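Local coordinates for mandelate racemase/muconate lactonizing protein (Thermobispora bispora, PDB 3VC5) that probably dehydrates D-glucarate to 5-dehydro-4-deoxy-D-glucarate with the help of magnesium, as a member of the enolase superfamily, at residues T31-R36 / R53-V58. Residues are numbered along the deposited sequence; the frame is centred on the assembly and turned at random.
Sequences TPVAFR and RTIVEV
The carbonyl oxygen of Ile55 is gripped twice: Thr31 N donates to it over 2.8 Å, lying in the carbonyl plane, and a water gives it a longer bond of 3.2 Å. That water also bonds to Thr31 OG1, at 2.7 Å, so the hydroxyl and the amide of one threonine both reach Ile55 O, the first through the water and the second directly. Thr31 OG1 can do this because it stands beside the backbone N (chi1 -50°). The return bond, Ile55 N to Thr31 O, is equally short, but its donor sits above the carbonyl plane. Val33 and Arg53 form the second hydrogen-bonded antiparallel pair, with Pro32 and Thr54 as the non-hydrogen-bonded pair between them; proline, lacking an N-H, fits there without costing the pairing a bond. These strands belong to the three-stranded antiparallel sheet of the N-terminal capping domain of the enolase superfamily, where strand 50-60 runs between 25-36 and 65-71. On the face carrying Val33, Ile55 and Arg53, Val33 CG1 meets Ile55 CG1 at 4.0 Å, the side chains crossing at about a right angle, while Val33 CG2 leans on Arg53 CB at 3.7 Å. Phe35 turns its ring edge to the arginine, CE2 lying 3.3 Å from Arg53 CG in the ring plane. Beyond CG the arginine chain bends at chi2 and chi3 and leads away from strand 25-36: NE forms a salt bridge with Glu69 and NH2 a hydrogen bond with Ser346 OG. The side chain of Arg53 lies about 8 Å from that of His338, a predicted proton acceptor.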
loop_
_atom_site.group_PDB
_atom_site.type_symbol
_atom_site.label_atom_id
_atom_site.label_comp_id
_atom_site.label_asym_id
_atom_site.label_seq_id
_atom_site.Cartn_x
_atom_site.Cartn_y
_atom_site.Cartn_z
ATOM N N THR A 31 -19.475 12.096 19.104
ATOM C CA THR A 31 -20.648 11.657 19.859
ATOM C C THR A 31 -20.559 10.209 20.324
ATOM O O THR A 31 -20.648 9.288 19.501
ATOM C CB THR A 31 -21.925 11.817 19.000
ATOM O OG1 THR A 31 -21.951 13.148 18.460
ATOM C CG2 THR A 31 -23.202 11.582 19.850
ATOM N N PRO A 32 -20.395 9.995 21.644
ATOM C CA PRO A 32 -20.396 8.601 22.096
ATOM C C PRO A 32 -21.825 8.072 22.081
ATOM O O PRO A 32 -22.776 8.817 22.377
ATOM C CB PRO A 32 -19.832 8.694 23.520
ATOM C CG PRO A 32 -20.264 10.111 24.003
ATOM C CD PRO A 32 -20.239 10.967 22.753
ATOM N N VAL A 33 -21.979 6.786 21.762
ATOM C CA VAL A 33 -23.311 6.154 21.665
ATOM C C VAL A 33 -23.247 4.795 22.338
ATOM O O VAL A 33 -22.144 4.199 22.489
ATOM C CB VAL A 33 -23.764 5.964 20.187
ATOM C CG1 VAL A 33 -23.988 7.318 19.504
ATOM C CG2 VAL A 33 -22.772 5.087 19.395
ATOM N N ALA A 34 -24.404 4.311 22.778
ATOM C CA ALA A 34 -24.497 2.939 23.300
ATOM C C ALA A 34 -25.705 2.292 22.680
ATOM O O ALA A 34 -26.724 2.973 22.424
ATOM C CB ALA A 34 -24.613 2.916 24.830
ATOM N N PHE A 35 -25.614 0.982 22.434
ATOM C CA PHE A 35 -26.757 0.264 21.854
ATOM C C PHE A 35 -26.800 -1.158 22.426
ATOM O O PHE A 35 -25.819 -1.614 23.021
ATOM C CB PHE A 35 -26.693 0.278 20.323
ATOM C CG PHE A 35 -25.332 -0.085 19.780
ATOM C CD1 PHE A 35 -24.998 -1.437 19.576
ATOM C CD2 PHE A 35 -24.413 0.918 19.433
ATOM C CE1 PHE A 35 -23.699 -1.792 19.082
ATOM C CE2 PHE A 35 -23.157 0.592 18.935
ATOM C CZ PHE A 35 -22.802 -0.764 18.751
ATOM N N ARG A 36 -27.945 -1.830 22.300
ATOM C CA ARG A 36 -28.171 -3.117 22.957
ATOM C C ARG A 36 -27.391 -4.217 22.271
ATOM O O ARG A 36 -27.271 -4.228 21.017
ATOM C CB ARG A 36 -29.671 -3.458 22.921
ATOM C CG ARG A 36 -30.496 -2.484 23.749
ATOM C CD ARG A 36 -31.997 -2.779 23.672
ATOM N NE ARG A 36 -32.459 -2.919 22.282
ATOM C CZ ARG A 36 -32.838 -1.909 21.496
ATOM N NH1 ARG A 36 -32.836 -0.656 21.954
ATOM N NH2 ARG A 36 -33.230 -2.154 20.247
ATOM N N ARG A 53 -19.786 2.874 21.133
ATOM C CA ARG A 53 -19.084 3.341 19.931
ATOM C C ARG A 53 -18.947 4.847 20.036
ATOM O O ARG A 53 -19.647 5.488 20.846
ATOM C CB ARG A 53 -19.833 2.998 18.624
ATOM C CG ARG A 53 -20.003 1.506 18.343
ATOM C CD ARG A 53 -18.695 0.784 18.078
ATOM N NE ARG A 53 -18.308 0.785 16.661
ATOM C CZ ARG A 53 -17.210 0.173 16.211
ATOM N NH1 ARG A 53 -16.426 -0.462 17.079
ATOM N NH2 ARG A 53 -16.873 0.215 14.914
ATOM N N THR A 54 -18.106 5.412 19.175
ATOM C CA THR A 54 -18.001 6.860 19.067
ATOM C C THR A 54 -18.251 7.191 17.608
ATOM O O THR A 54 -17.632 6.604 16.687
ATOM C CB THR A 54 -16.585 7.366 19.456
ATOM O OG1 THR A 54 -16.310 6.979 20.798
ATOM C CG2 THR A 54 -16.522 8.894 19.356
ATOM N N ILE A 55 -19.225 8.059 17.392
ATOM C CA ILE A 55 -19.505 8.555 16.060
ATOM C C ILE A 55 -18.794 9.884 15.830
ATOM O O ILE A 55 -18.847 10.789 16.663
ATOM C CB ILE A 55 -21.025 8.731 15.861
ATOM C CG1 ILE A 55 -21.725 7.418 16.234
ATOM C CG2 ILE A 55 -21.340 9.216 14.451
ATOM C CD1 ILE A 55 -21.300 6.198 15.484
ATOM N N VAL A 56 -18.136 9.993 14.685
ATOM C CA VAL A 56 -17.462 11.235 14.333
ATOM C C VAL A 56 -18.063 11.842 13.073
ATOM O O VAL A 56 -18.307 11.141 12.094
ATOM C CB VAL A 56 -15.936 10.955 14.079
ATOM C CG1 VAL A 56 -15.242 12.163 13.452
ATOM C CG2 VAL A 56 -15.274 10.534 15.381
ATOM N N GLU A 57 -18.294 13.159 13.091
ATOM C CA GLU A 57 -18.767 13.831 11.897
ATOM C C GLU A 57 -17.874 15.018 11.605
ATOM O O GLU A 57 -17.782 15.945 12.431
ATOM C CB GLU A 57 -20.237 14.284 12.056
ATOM C CG GLU A 57 -20.790 14.901 10.757
ATOM C CD GLU A 57 -22.254 15.298 10.841
ATOM O OE1 GLU A 57 -22.722 15.701 11.943
ATOM O OE2 GLU A 57 -22.938 15.219 9.788
ATOM N N VAL A 58 -17.207 14.986 10.447
ATOM C CA VAL A 58 -16.301 16.047 10.039
ATOM C C VAL A 58 -17.083 16.967 9.129
ATOM O O VAL A 58 -17.789 16.495 8.237
ATOM C CB VAL A 58 -15.043 15.464 9.281
ATOM C CG1 VAL A 58 -14.201 16.612 8.684
ATOM C CG2 VAL A 58 -14.199 14.608 10.241
HETATM O O HOH W 1 -20.881 13.129 16.027
#